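Local coordinates for protein putative Chlorite dismutase TA0507 (Thermoplasma acidophilum, PDB 3DTZ) that is of unestablished function but probably binds heme and may act as an oxidoreductase, at residues M163-H166 with I167-L171; R97-A100 with S101-I105; Y39-A42 with D43-L47; I203-W206 with S207-T210. All coordinates share one frame; numbering follows the deposited sequence.

Contact 1: residues M163-H166 with I167-L171; sequences MHEH and IKMAL
His-164 and Lys-168, one helical turn apart, reach off the same flank of the helix and meet at an oblique angle: ring carbon CE1 of His-164 lies 3.7 Å from CD of Lys-168. Both first torsions set CG anti to the backbone N (chi1 174° and -180°), which sends the imidazole and the extended lysine chain outward together. The lysine chain turns only at its last bond, and NZ stays 6.7 Å from ND1 of His-164, so the touch is one of carbon on carbon. Ile-167 instead folds back along the helix toward the preceding turn, its CD1 4.4 Å from CB of Met-163, a selenomethionine, and 3.3 Å from that residue's O. These side chains lie on the surface of helix 156-172, where His-164, Ile-167 and Lys-168 are exposed; it is a regular alpha helix whose i to i+4 bonds include Lys-168 N to His-164 O at 2.9 Å. The other flank faces helix 203-213: selenomethionine Met-169 packs on Lys-212 and Leu-213, and His-166 and Ala-170 also touch Leu-213. Near that side the carboxylate carbon CD of Glu-165 comes 4.2 Å from the methyl CE of Met-169, while its OE1 takes a hydrogen bond from the backbone N of Arg-217.

Contact 2: residues R97-A100 with S101-I105; sequences RVQA and SMRPI
Arg-97 and Ser-101 make the closest polar approach between side chains here: NH1 of Arg-97 stands 2.6 Å from OG of Ser-101, which lies at the guanidinium edge near its plane. A bend at the second torsion of Arg-97 (chi2 70°) brings the guanidinium back toward the serine one turn on. The same OG makes a weak bond to Arg-97 O.

Among the backbone bonds, Met-102 N gives to Val-98 O and Arg-103 N to Gln-99 O (2.8 Å). A water links Ala-100 and Arg-103: Ala-100 O accepts from it at 2.9 Å, and it accepts from Arg-103 NH1.

Arg-103 curls back over the chain, its guanidinium laid with one face above Gln-99 O, which is 4.1 Å from the plane. Its NH2 rests 3.6 Å from CG of Gln-99, the amide and guanidinium planes 74° apart. Both polar ends serve the subunit interface: Arg-103 forms a salt bridge with Asp-78 and a hydrogen bond to Leu-243 O of the second subunit, while Gln-99 bonds Tyr-31 of its own chain and Thr-75 and Asp-78 of the second.

Apolar packing pairs Val-98 CG1 with CG of selenomethionine Met-102 at 3.9 Å, side by side. These two cover strands 25-33 and 79-85, and Arg-97 and Ser-101 lean on helix 41-60.

Contact 3: residues Y39-A42 with D43-L47; sequences YSDA and DTRSL
Asp-43 meets both Tyr-39 and Ser-40. Its CB sits 3.3 Å from ring carbon CD2 of Tyr-39, the ring and carboxylate planes 81° apart. With CG beside its own backbone N (chi1 -70°), the carboxylate swings back to the start of the helix, where OD2 accepts from Ser-40 N at 3.1 Å, the donor standing well above the carboxylate plane. In return, Asp-43 N gives its hydrogen to Ser-40 OG at 3.1 Å. These reciprocal bonds make a capping box, with Ser-40 as N-cap of helix 41-60; the carboxylate at this end probably also suits the helix dipole. With an alanine here the bond from its own N could remain, but Ser-40 N would probably lose its acceptor, leaving one bond of the box. Thr-44 grips Ser-40 O twice, through its N at 3.0 Å and through OG1 at 3.3 Å, the two donors arriving from opposite faces of the carbonyl plane. Arg-45 N bonds Asp-41 O, and its side chain bends at chi3 (-60°) to lay one guanidinium face over that same oxygen, 3.9 Å from the plane. Its NH2 lies 3.6 Å from Ala-42 N, and NH1 is 4.9 Å from Asp-41 OD1, too far for a salt bridge. Ser-46 N carries the helical bonding on to Ala-42 O, and Leu-47 packs on the C-terminal Leu-244.

Contact 4: residues I203-W206 with S207-T210; sequences IAAW and SRVT
Thr-210 OG1 sits over one face of the Trp-206 indole, 3.3 Å above the ring plane and toward its rim, with CE2 and CZ2 the nearest ring atoms. The indole swings out with CG anti to the backbone N (chi1 160°) and then leans along the helix toward the next turn. That hydroxyl also lies 3.1 Å from Trp-206 O, which takes a hydrogen bond from Thr-210 N at 3.0 Å. On another flank Arg-208 doubles back, its chain bent at chi3 (-62°), and spreads one guanidinium face over Ala-204 O and Ala-205 CA. Each terminal nitrogen meets one alanine methyl: NH1 is 3.6 Å from Ala-204 CB and NH2 3.7 Å from Ala-205 CB.

What fixes these groups lies a shell further out. Arg-208 is clamped by salt bridges to Asp-175 in its own chain and Glu-23 of the third subunit, two carboxylates that probably balance its charge and hold the guanidinium in place. Trp-206 NE1 donates to Gly-188 O of the third subunit, its ring meets Tyr-198 with planes about 40° apart, and it packs on Val-141. A leucine in place of Trp-206 would probably leave that Gly-188 carbonyl without its donor and take the flat face away from Thr-210 OG1. Ser-207 OG bonds Phe-187 O of the same neighbouring subunit. This is the start of helix 203-213, sandwiched between its own antiparallel sheet and the third subunit, as in the alpha+beta, ferredoxin-like fold of the chlorite dismutase family, where helices pack against an antiparallel sheet.

Overall arrangement
The four contacts fall into two pairs far apart in the folded chain; contact 1 lies across its centre from contacts 2 and 3, and contact 4 across from contact 2. Contacts 2 and 3 have centres 15 Å apart and touch through Ile-105, whose CB lies 3.8 Å from Tyr-39 OH and whose CD1 lies 3.8 Å from Leu-47 CD1. Contacts 1 and 4 sit on neighbouring helices, with centres 16 Å apart and nearest atoms about 5 Å apart. Between the pairs, centres are 34 Å apart for contacts 2 and 4 and 48 Å for contacts 1 and 3. Contacts 2 and 4 also meet different subunits of the five-chain assembly, the second and the third. None of the four includes a bound heme.

Contact 1: residues M163-H166 with I167-L171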
HETATM    1  N   MSE D 163       9.015  -5.039 -31.549  1.00 32.80           N
HETATM    2  CA  MSE D 163       7.737  -4.340 -31.671  1.00 32.89           C
HETATM    3  C   MSE D 163       6.976  -4.677 -32.941  1.00 32.71           C
HETATM    4  O   MSE D 163       5.748  -4.739 -32.926  1.00 32.68           O
HETATM    5  CB  MSE D 163       7.907  -2.823 -31.518  1.00 33.40           C
HETATM    6  CG  MSE D 163       8.396  -2.408 -30.138  1.00 35.03           C
HETATM    7 SE   MSE D 163       7.312  -3.191 -28.667  1.00 39.94          SE
HETATM    8  CE  MSE D 163       5.580  -2.463 -29.240  1.00 38.26           C
ATOM      9  N   HIS D 164       7.687  -4.898 -34.044  1.00 32.45           N
ATOM     10  CA  HIS D 164       7.015  -5.281 -35.287  1.00 32.25           C
ATOM     11  C   HIS D 164       6.258  -6.595 -35.120  1.00 31.27           C
ATOM     12  O   HIS D 164       5.125  -6.723 -35.595  1.00 30.99           O
ATOM     13  CB  HIS D 164       8.005  -5.374 -36.452  1.00 32.69           C
ATOM     14  CG  HIS D 164       7.399  -5.896 -37.720  1.00 35.79           C
ATOM     15  ND1 HIS D 164       7.330  -7.243 -38.015  1.00 38.50           N
ATOM     16  CD2 HIS D 164       6.836  -5.253 -38.770  1.00 38.32           C
ATOM     17  CE1 HIS D 164       6.752  -7.406 -39.193  1.00 40.09           C
ATOM     18  NE2 HIS D 164       6.444  -6.214 -39.673  1.00 39.41           N
ATOM     19  N   GLU D 165       6.880  -7.551 -34.429  1.00 30.40           N
ATOM     20  CA  GLU D 165       6.282  -8.860 -34.167  1.00 29.95           C
ATOM     21  C   GLU D 165       4.971  -8.708 -33.415  1.00 29.75           C
ATOM     22  O   GLU D 165       3.990  -9.389 -33.721  1.00 29.37           O
ATOM     23  CB  GLU D 165       7.227  -9.743 -33.346  1.00 30.00           C
ATOM     24  CG  GLU D 165       6.732 -11.202 -33.211  1.00 31.32           C
ATOM     25  CD  GLU D 165       7.221 -11.925 -31.954  1.00 32.58           C
ATOM     26  OE1 GLU D 165       7.256 -11.317 -30.866  1.00 30.32           O
ATOM     27  OE2 GLU D 165       7.561 -13.129 -32.058  1.00 34.37           O
ATOM     28  N   HIS D 166       4.970  -7.806 -32.428  1.00 29.45           N
ATOM     29  CA  HIS D 166       3.796  -7.539 -31.585  1.00 29.59           C
ATOM     30  C   HIS D 166       2.667  -6.922 -32.395  1.00 29.92           C
ATOM     31  O   HIS D 166       1.518  -7.373 -32.315  1.00 29.79           O
ATOM     32  CB  HIS D 166       4.191  -6.619 -30.435  1.00 28.92           C
ATOM     33  CG  HIS D 166       3.027  -6.040 -29.691  1.00 29.65           C
ATOM     34  ND1 HIS D 166       2.517  -6.612 -28.546  1.00 28.68           N
ATOM     35  CD2 HIS D 166       2.270  -4.942 -29.934  1.00 30.42           C
ATOM     36  CE1 HIS D 166       1.499  -5.889 -28.112  1.00 28.65           C
ATOM     37  NE2 HIS D 166       1.323  -4.875 -28.941  1.00 30.30           N
ATOM     38  N   ILE D 167       3.014  -5.896 -33.175  1.00 30.57           N
ATOM     39  CA  ILE D 167       2.070  -5.146 -34.015  1.00 31.35           C
ATOM     40  C   ILE D 167       1.429  -6.067 -35.060  1.00 31.39           C
ATOM     41  O   ILE D 167       0.203  -6.088 -35.201  1.00 31.90           O
ATOM     42  CB  ILE D 167       2.765  -3.904 -34.685  1.00 31.71           C
ATOM     43  CG1 ILE D 167       3.230  -2.908 -33.620  1.00 32.73           C
ATOM     44  CG2 ILE D 167       1.833  -3.189 -35.665  1.00 31.92           C
ATOM     45  CD1 ILE D 167       4.385  -2.009 -34.057  1.00 35.30           C
ATOM     46  N   LYS D 168       2.267  -6.833 -35.766  1.00 31.04           N
ATOM     47  CA  LYS D 168       1.836  -7.857 -36.714  1.00 30.83           C
ATOM     48  C   LYS D 168       0.872  -8.861 -36.067  1.00 29.74           C
ATOM     49  O   LYS D 168      -0.166  -9.200 -36.645  1.00 29.59           O
ATOM     50  CB  LYS D 168       3.082  -8.571 -37.270  1.00 30.73           C
ATOM     51  CG  LYS D 168       2.847  -9.671 -38.275  1.00 32.18           C
ATOM     52  CD  LYS D 168       4.196 -10.128 -38.860  1.00 32.28           C
ATOM     53  CE  LYS D 168       4.036 -10.957 -40.138  1.00 33.91           C
ATOM     54  NZ  LYS D 168       3.234 -12.190 -39.899  1.00 35.71           N
HETATM   55  N   MSE D 169       1.226  -9.324 -34.867  1.00 28.54           N
HETATM   56  CA  MSE D 169       0.414 -10.283 -34.121  1.00 27.11           C
HETATM   57  C   MSE D 169      -0.967  -9.725 -33.731  1.00 28.43           C
HETATM   58  O   MSE D 169      -1.975 -10.422 -33.861  1.00 28.84           O
HETATM   59  CB  MSE D 169       1.165 -10.779 -32.888  1.00 27.20           C
HETATM   60  CG  MSE D 169       0.523 -11.977 -32.243  1.00 25.82           C
HETATM   61 SE   MSE D 169       1.459 -12.686 -30.716  0.50 20.74          SE
HETATM   62  CE  MSE D 169       3.192 -13.113 -31.510  1.00 24.30           C
ATOM     63  N   ALA D 170      -1.002  -8.476 -33.273  1.00 29.62           N
ATOM     64  CA  ALA D 170      -2.259  -7.794 -32.951  1.00 30.88           C
ATOM     65  C   ALA D 170      -3.146  -7.613 -34.186  1.00 32.06           C
ATOM     66  O   ALA D 170      -4.348  -7.916 -34.156  1.00 32.39           O
ATOM     67  CB  ALA D 170      -1.975  -6.462 -32.309  1.00 30.51           C
ATOM     68  N   LEU D 171      -2.541  -7.127 -35.273  1.00 33.14           N
ATOM     69  CA  LEU D 171      -3.248  -6.896 -36.530  1.00 34.12           C
ATOM     70  C   LEU D 171      -3.891  -8.166 -37.088  1.00 34.14           C
ATOM     71  O   LEU D 171      -4.965  -8.111 -37.683  1.00 34.34           O
ATOM     72  CB  LEU D 171      -2.288  -6.302 -37.562  1.00 34.16           C
ATOM     73  CG  LEU D 171      -2.830  -5.274 -38.560  1.00 35.27           C
ATOM     74  CD1 LEU D 171      -3.260  -3.993 -37.849  1.00 35.60           C
ATOM     75  CD2 LEU D 171      -1.766  -4.970 -39.608  1.00 34.98           C
TER

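Contact 2: residues R97-A100 with S101-I105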
ATOM      1  N   ARG D  97     -11.593  21.428 -12.341  1.00 12.16           N
ATOM      2  CA  ARG D  97     -13.038  21.510 -12.476  1.00 13.85           C
ATOM      3  C   ARG D  97     -13.714  20.213 -12.002  1.00 13.78           C
ATOM      4  O   ARG D  97     -14.690  20.251 -11.234  1.00 14.11           O
ATOM      5  CB  ARG D  97     -13.393  21.763 -13.947  1.00 15.00           C
ATOM      6  CG  ARG D  97     -14.908  21.754 -14.259  1.00 16.47           C
ATOM      7  CD  ARG D  97     -15.608  22.963 -13.675  1.00 22.55           C
ATOM      8  NE  ARG D  97     -17.025  23.009 -14.086  1.00 27.12           N
ATOM      9  CZ  ARG D  97     -17.974  22.254 -13.537  1.00 29.04           C
ATOM     10  NH1 ARG D  97     -17.667  21.419 -12.557  1.00 29.59           N
ATOM     11  NH2 ARG D  97     -19.230  22.348 -13.947  1.00 31.15           N
ATOM     12  N   VAL D  98     -13.244  19.089 -12.528  1.00 13.67           N
ATOM     13  CA  VAL D  98     -13.752  17.774 -12.147  1.00 14.63           C
ATOM     14  C   VAL D  98     -13.508  17.554 -10.625  1.00 14.03           C
ATOM     15  O   VAL D  98     -14.411  17.200  -9.877  1.00 13.49           O
ATOM     16  CB  VAL D  98     -13.142  16.653 -12.996  1.00 15.87           C
ATOM     17  CG1 VAL D  98     -13.589  15.271 -12.445  1.00 17.48           C
ATOM     18  CG2 VAL D  98     -13.580  16.825 -14.480  1.00 14.56           C
ATOM     19  N   GLN D  99     -12.286  17.781 -10.180  1.00 14.30           N
ATOM     20  CA  GLN D  99     -11.998  17.636  -8.749  1.00 14.19           C
ATOM     21  C   GLN D  99     -12.878  18.489  -7.829  1.00 13.64           C
ATOM     22  O   GLN D  99     -13.342  17.997  -6.791  1.00 13.23           O
ATOM     23  CB  GLN D  99     -10.500  17.872  -8.481  1.00 15.12           C
ATOM     24  CG  GLN D  99     -10.079  17.508  -7.067  1.00 15.90           C
ATOM     25  CD  GLN D  99      -9.157  16.301  -7.030  1.00 22.66           C
ATOM     26  OE1 GLN D  99      -9.511  15.211  -7.545  1.00 18.92           O
ATOM     27  NE2 GLN D  99      -7.928  16.505  -6.464  1.00 24.08           N
ATOM     28  N   ALA D 100     -13.112  19.756  -8.193  1.00 13.74           N
ATOM     29  CA  ALA D 100     -13.904  20.682  -7.355  1.00 12.75           C
ATOM     30  C   ALA D 100     -15.333  20.175  -7.259  1.00 13.32           C
ATOM     31  O   ALA D 100     -15.973  20.308  -6.209  1.00 11.84           O
ATOM     32  CB  ALA D 100     -13.890  22.078  -7.943  1.00 12.38           C
ATOM     33  N   SER D 101     -15.822  19.589  -8.357  1.00 13.68           N
ATOM     34  CA  SER D 101     -17.192  19.075  -8.389  1.00 15.07           C
ATOM     35  C   SER D 101     -17.340  17.773  -7.628  1.00 14.77           C
ATOM     36  O   SER D 101     -18.391  17.523  -7.001  1.00 14.86           O
ATOM     37  CB  SER D 101     -17.656  18.887  -9.844  1.00 16.24           C
ATOM     38  OG  SER D 101     -18.052  20.169 -10.338  1.00 20.12           O
HETATM   39  N   MSE D 102     -16.290  16.950  -7.688  1.00 15.03           N
HETATM   40  CA  MSE D 102     -16.339  15.618  -7.094  1.00 15.27           C
HETATM   41  C   MSE D 102     -16.009  15.652  -5.613  1.00 14.85           C
HETATM   42  O   MSE D 102     -16.549  14.850  -4.883  1.00 14.16           O
HETATM   43  CB  MSE D 102     -15.363  14.643  -7.761  1.00 15.85           C
HETATM   44  CG  MSE D 102     -15.615  14.269  -9.213  1.00 18.23           C
HETATM   45 SE   MSE D 102     -17.451  13.597  -9.559  0.75 25.24          SE
HETATM   46  CE  MSE D 102     -17.288  11.989  -8.670  1.00 23.77           C
ATOM     47  N   ARG D 103     -15.123  16.557  -5.164  1.00 14.10           N
ATOM     48  CA  ARG D 103     -14.622  16.465  -3.782  1.00 14.44           C
ATOM     49  C   ARG D 103     -15.661  16.482  -2.631  1.00 14.39           C
ATOM     50  O   ARG D 103     -15.451  15.795  -1.640  1.00 14.80           O
ATOM     51  CB  ARG D 103     -13.405  17.379  -3.529  1.00 15.72           C
ATOM     52  CG  ARG D 103     -13.699  18.765  -3.178  1.00 15.68           C
ATOM     53  CD  ARG D 103     -12.454  19.438  -2.551  1.00 13.47           C
ATOM     54  NE  ARG D 103     -11.329  19.528  -3.490  1.00 13.15           N
ATOM     55  CZ  ARG D 103     -11.134  20.503  -4.382  1.00 14.80           C
ATOM     56  NH1 ARG D 103     -12.026  21.496  -4.562  1.00 11.22           N
ATOM     57  NH2 ARG D 103     -10.052  20.488  -5.129  1.00 13.14           N
ATOM     58  N   PRO D 104     -16.780  17.235  -2.761  1.00 15.29           N
ATOM     59  CA  PRO D 104     -17.769  17.170  -1.663  1.00 15.02           C
ATOM     60  C   PRO D 104     -18.424  15.800  -1.486  1.00 14.00           C
ATOM     61  O   PRO D 104     -18.953  15.520  -0.400  1.00 13.85           O
ATOM     62  CB  PRO D 104     -18.837  18.210  -2.081  1.00 15.72           C
ATOM     63  CG  PRO D 104     -18.135  19.086  -3.086  1.00 16.29           C
ATOM     64  CD  PRO D 104     -17.222  18.160  -3.823  1.00 14.89           C
ATOM     65  N   ILE D 105     -18.377  14.944  -2.518  1.00 12.96           N
ATOM     66  CA  ILE D 105     -19.057  13.641  -2.450  1.00 14.15           C
ATOM     67  C   ILE D 105     -18.207  12.415  -2.796  1.00 13.30           C
ATOM     68  O   ILE D 105     -18.718  11.291  -2.795  1.00 14.25           O
ATOM     69  CB  ILE D 105     -20.331  13.611  -3.362  1.00 14.48           C
ATOM     70  CG1 ILE D 105     -19.952  13.843  -4.831  1.00 17.35           C
ATOM     71  CG2 ILE D 105     -21.351  14.647  -2.845  1.00 15.83           C
ATOM     72  CD1 ILE D 105     -21.041  13.473  -5.837  1.00 17.86           C
TER
HETATM   73  O   HOH W   1     -14.848  21.768  -4.001  1.00 16.61           O

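Contact 3: residues Y39-A42 with D43-L47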
ATOM      1  N   TYR D  39     -28.059   8.262   0.421  1.00 31.69           N
ATOM      2  CA  TYR D  39     -28.427   9.289  -0.554  1.00 32.72           C
ATOM      3  C   TYR D  39     -29.934   9.485  -0.686  1.00 32.60           C
ATOM      4  O   TYR D  39     -30.663   8.546  -1.021  1.00 33.16           O
ATOM      5  CB  TYR D  39     -27.859   8.949  -1.927  1.00 33.38           C
ATOM      6  CG  TYR D  39     -26.423   9.374  -2.152  1.00 34.53           C
ATOM      7  CD1 TYR D  39     -25.368   8.692  -1.548  1.00 34.51           C
ATOM      8  CD2 TYR D  39     -26.125  10.437  -3.006  1.00 35.99           C
ATOM      9  CE1 TYR D  39     -24.036   9.078  -1.777  1.00 35.28           C
ATOM     10  CE2 TYR D  39     -24.809  10.834  -3.243  1.00 35.73           C
ATOM     11  CZ  TYR D  39     -23.771  10.152  -2.624  1.00 35.77           C
ATOM     12  OH  TYR D  39     -22.468  10.543  -2.874  1.00 36.01           O
ATOM     13  N   SER D  40     -30.388  10.709  -0.446  1.00 32.40           N
ATOM     14  CA  SER D  40     -31.797  11.080  -0.639  1.00 32.11           C
ATOM     15  C   SER D  40     -32.094  11.308  -2.128  1.00 31.98           C
ATOM     16  O   SER D  40     -31.180  11.312  -2.952  1.00 31.04           O
ATOM     17  CB  SER D  40     -32.112  12.344   0.153  1.00 32.23           C
ATOM     18  OG  SER D  40     -31.448  13.473  -0.400  1.00 31.62           O
ATOM     19  N   ASP D  41     -33.367  11.497  -2.472  1.00 31.96           N
ATOM     20  CA  ASP D  41     -33.733  11.873  -3.842  1.00 31.94           C
ATOM     21  C   ASP D  41     -33.090  13.190  -4.250  1.00 31.24           C
ATOM     22  O   ASP D  41     -32.647  13.342  -5.392  1.00 31.14           O
ATOM     23  CB  ASP D  41     -35.249  11.931  -4.021  1.00 32.46           C
ATOM     24  CG  ASP D  41     -35.804  10.680  -4.676  1.00 34.44           C
ATOM     25  OD1 ASP D  41     -35.105  10.092  -5.534  1.00 36.44           O
ATOM     26  OD2 ASP D  41     -36.950  10.291  -4.347  1.00 38.12           O
ATOM     27  N   ALA D  42     -33.030  14.119  -3.299  1.00 30.68           N
ATOM     28  CA  ALA D  42     -32.324  15.390  -3.450  1.00 30.29           C
ATOM     29  C   ALA D  42     -30.829  15.200  -3.786  1.00 30.22           C
ATOM     30  O   ALA D  42     -30.277  15.940  -4.608  1.00 29.70           O
ATOM     31  CB  ALA D  42     -32.485  16.226  -2.187  1.00 30.66           C
ATOM     32  N   ASP D  43     -30.193  14.211  -3.150  1.00 29.85           N
ATOM     33  CA  ASP D  43     -28.795  13.856  -3.437  1.00 29.46           C
ATOM     34  C   ASP D  43     -28.641  13.295  -4.835  1.00 28.10           C
ATOM     35  O   ASP D  43     -27.672  13.603  -5.528  1.00 27.87           O
ATOM     36  CB  ASP D  43     -28.261  12.831  -2.434  1.00 30.53           C
ATOM     37  CG  ASP D  43     -28.075  13.407  -1.040  1.00 33.67           C
ATOM     38  OD1 ASP D  43     -28.048  14.651  -0.890  1.00 36.39           O
ATOM     39  OD2 ASP D  43     -27.955  12.603  -0.087  1.00 36.31           O
ATOM     40  N   THR D  44     -29.590  12.457  -5.248  1.00 26.67           N
ATOM     41  CA  THR D  44     -29.599  11.939  -6.609  1.00 25.28           C
ATOM     42  C   THR D  44     -29.700  13.072  -7.650  1.00 24.69           C
ATOM     43  O   THR D  44     -28.924  13.111  -8.612  1.00 24.08           O
ATOM     44  CB  THR D  44     -30.732  10.904  -6.807  1.00 25.54           C
ATOM     45  OG1 THR D  44     -30.603   9.872  -5.816  1.00 25.72           O
ATOM     46  CG2 THR D  44     -30.652  10.287  -8.186  1.00 25.59           C
ATOM     47  N   ARG D  45     -30.659  13.982  -7.451  1.00 22.82           N
ATOM     48  CA  ARG D  45     -30.863  15.123  -8.354  1.00 22.40           C
ATOM     49  C   ARG D  45     -29.639  16.047  -8.404  1.00 21.39           C
ATOM     50  O   ARG D  45     -29.237  16.509  -9.490  1.00 20.34           O
ATOM     51  CB  ARG D  45     -32.125  15.907  -7.970  1.00 22.49           C
ATOM     52  CG  ARG D  45     -33.413  15.263  -8.458  1.00 23.33           C
ATOM     53  CD  ARG D  45     -34.623  16.188  -8.248  1.00 24.82           C
ATOM     54  NE  ARG D  45     -34.791  16.501  -6.834  1.00 31.14           N
ATOM     55  CZ  ARG D  45     -35.573  15.832  -5.986  1.00 33.18           C
ATOM     56  NH1 ARG D  45     -36.305  14.789  -6.392  1.00 33.15           N
ATOM     57  NH2 ARG D  45     -35.620  16.216  -4.716  1.00 33.73           N
ATOM     58  N   SER D  46     -29.047  16.279  -7.230  1.00 20.28           N
ATOM     59  CA  SER D  46     -27.822  17.063  -7.104  1.00 20.39           C
ATOM     60  C   SER D  46     -26.678  16.416  -7.897  1.00 19.31           C
ATOM     61  O   SER D  46     -25.944  17.102  -8.611  1.00 18.72           O
ATOM     62  CB  SER D  46     -27.429  17.201  -5.634  1.00 20.96           C
ATOM     63  OG  SER D  46     -26.307  18.060  -5.495  1.00 24.96           O
ATOM     64  N   LEU D  47     -26.527  15.100  -7.777  1.00 18.86           N
ATOM     65  CA  LEU D  47     -25.487  14.409  -8.546  1.00 18.88           C
ATOM     66  C   LEU D  47     -25.730  14.568 -10.053  1.00 18.19           C
ATOM     67  O   LEU D  47     -24.794  14.787 -10.830  1.00 17.31           O
ATOM     68  CB  LEU D  47     -25.401  12.912  -8.164  1.00 19.22           C
ATOM     69  CG  LEU D  47     -24.450  12.058  -9.012  1.00 19.73           C
ATOM     70  CD1 LEU D  47     -23.026  12.642  -8.941  1.00 21.86           C
ATOM     71  CD2 LEU D  47     -24.477  10.566  -8.607  1.00 20.22           C
TER

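Contact 4: residues I203-W206 with S207-T210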
ATOM      1  N   ILE D 203     -15.937  -6.936 -24.486  1.00 18.39           N
ATOM      2  CA  ILE D 203     -15.002  -7.180 -23.382  1.00 17.60           C
ATOM      3  C   ILE D 203     -14.258  -8.501 -23.615  1.00 17.27           C
ATOM      4  O   ILE D 203     -13.023  -8.523 -23.608  1.00 16.72           O
ATOM      5  CB  ILE D 203     -15.719  -7.180 -21.994  1.00 16.93           C
ATOM      6  CG1 ILE D 203     -16.295  -5.788 -21.670  1.00 17.57           C
ATOM      7  CG2 ILE D 203     -14.750  -7.552 -20.871  1.00 14.96           C
ATOM      8  CD1 ILE D 203     -17.294  -5.804 -20.502  1.00 19.55           C
ATOM      9  N   ALA D 204     -15.011  -9.580 -23.840  1.00 17.79           N
ATOM     10  CA  ALA D 204     -14.415 -10.925 -23.984  1.00 17.89           C
ATOM     11  C   ALA D 204     -13.444 -11.007 -25.170  1.00 18.26           C
ATOM     12  O   ALA D 204     -12.350 -11.569 -25.047  1.00 18.22           O
ATOM     13  CB  ALA D 204     -15.521 -12.001 -24.103  1.00 18.42           C
ATOM     14  N   ALA D 205     -13.838 -10.418 -26.300  1.00 17.84           N
ATOM     15  CA  ALA D 205     -12.994 -10.378 -27.499  1.00 17.92           C
ATOM     16  C   ALA D 205     -11.677  -9.645 -27.229  1.00 17.80           C
ATOM     17  O   ALA D 205     -10.609 -10.112 -27.626  1.00 18.59           O
ATOM     18  CB  ALA D 205     -13.744  -9.725 -28.650  1.00 17.91           C
ATOM     19  N   TRP D 206     -11.754  -8.512 -26.530  1.00 17.49           N
ATOM     20  CA  TRP D 206     -10.565  -7.755 -26.169  1.00 16.91           C
ATOM     21  C   TRP D 206      -9.655  -8.605 -25.274  1.00 16.21           C
ATOM     22  O   TRP D 206      -8.441  -8.630 -25.475  1.00 15.18           O
ATOM     23  CB  TRP D 206     -10.936  -6.447 -25.477  1.00 18.42           C
ATOM     24  CG  TRP D 206      -9.814  -5.862 -24.658  1.00 18.66           C
ATOM     25  CD1 TRP D 206      -9.745  -5.802 -23.282  1.00 20.23           C
ATOM     26  CD2 TRP D 206      -8.604  -5.263 -25.140  1.00 19.68           C
ATOM     27  NE1 TRP D 206      -8.573  -5.209 -22.889  1.00 20.76           N
ATOM     28  CE2 TRP D 206      -7.846  -4.876 -24.000  1.00 19.86           C
ATOM     29  CE3 TRP D 206      -8.082  -5.028 -26.409  1.00 20.55           C
ATOM     30  CZ2 TRP D 206      -6.593  -4.262 -24.101  1.00 20.69           C
ATOM     31  CZ3 TRP D 206      -6.839  -4.402 -26.514  1.00 21.35           C
ATOM     32  CH2 TRP D 206      -6.111  -4.025 -25.363  1.00 20.86           C
ATOM     33  N   SER D 207     -10.249  -9.297 -24.301  1.00 16.15           N
ATOM     34  CA  SER D 207      -9.471 -10.142 -23.382  1.00 17.11           C
ATOM     35  C   SER D 207      -8.744 -11.241 -24.166  1.00 17.52           C
ATOM     36  O   SER D 207      -7.578 -11.568 -23.879  1.00 17.98           O
ATOM     37  CB  SER D 207     -10.369 -10.757 -22.292  1.00 18.01           C
ATOM     38  OG  SER D 207      -9.585 -11.460 -21.333  1.00 16.71           O
ATOM     39  N   ARG D 208      -9.427 -11.800 -25.158  1.00 17.59           N
ATOM     40  CA  ARG D 208      -8.824 -12.859 -25.993  1.00 18.02           C
ATOM     41  C   ARG D 208      -7.649 -12.351 -26.811  1.00 17.46           C
ATOM     42  O   ARG D 208      -6.611 -13.029 -26.904  1.00 17.55           O
ATOM     43  CB  ARG D 208      -9.855 -13.541 -26.882  1.00 18.27           C
ATOM     44  CG  ARG D 208     -10.814 -14.411 -26.098  1.00 19.95           C
ATOM     45  CD  ARG D 208     -11.641 -15.272 -27.033  1.00 22.55           C
ATOM     46  NE  ARG D 208     -12.470 -14.489 -27.938  1.00 23.76           N
ATOM     47  CZ  ARG D 208     -13.704 -14.092 -27.650  1.00 24.56           C
ATOM     48  NH1 ARG D 208     -14.248 -14.406 -26.472  1.00 24.40           N
ATOM     49  NH2 ARG D 208     -14.390 -13.387 -28.536  1.00 25.24           N
ATOM     50  N   VAL D 209      -7.803 -11.161 -27.385  1.00 17.81           N
ATOM     51  CA  VAL D 209      -6.694 -10.513 -28.105  1.00 18.05           C
ATOM     52  C   VAL D 209      -5.505 -10.331 -27.168  1.00 17.07           C
ATOM     53  O   VAL D 209      -4.373 -10.658 -27.515  1.00 16.45           O
ATOM     54  CB  VAL D 209      -7.056  -9.108 -28.672  1.00 19.20           C
ATOM     55  CG1 VAL D 209      -5.792  -8.479 -29.268  1.00 20.95           C
ATOM     56  CG2 VAL D 209      -8.162  -9.185 -29.719  1.00 18.18           C
ATOM     57  N   THR D 210      -5.766  -9.782 -25.976  1.00 16.74           N
ATOM     58  CA  THR D 210      -4.704  -9.567 -24.998  1.00 17.05           C
ATOM     59  C   THR D 210      -4.046 -10.898 -24.636  1.00 16.22           C
ATOM     60  O   THR D 210      -2.825 -10.992 -24.525  1.00 16.65           O
ATOM     61  CB  THR D 210      -5.239  -8.825 -23.736  1.00 16.85           C
ATOM     62  OG1 THR D 210      -5.865  -7.622 -24.157  1.00 17.70           O
ATOM     63  CG2 THR D 210      -4.114  -8.445 -22.806  1.00 17.53           C
TER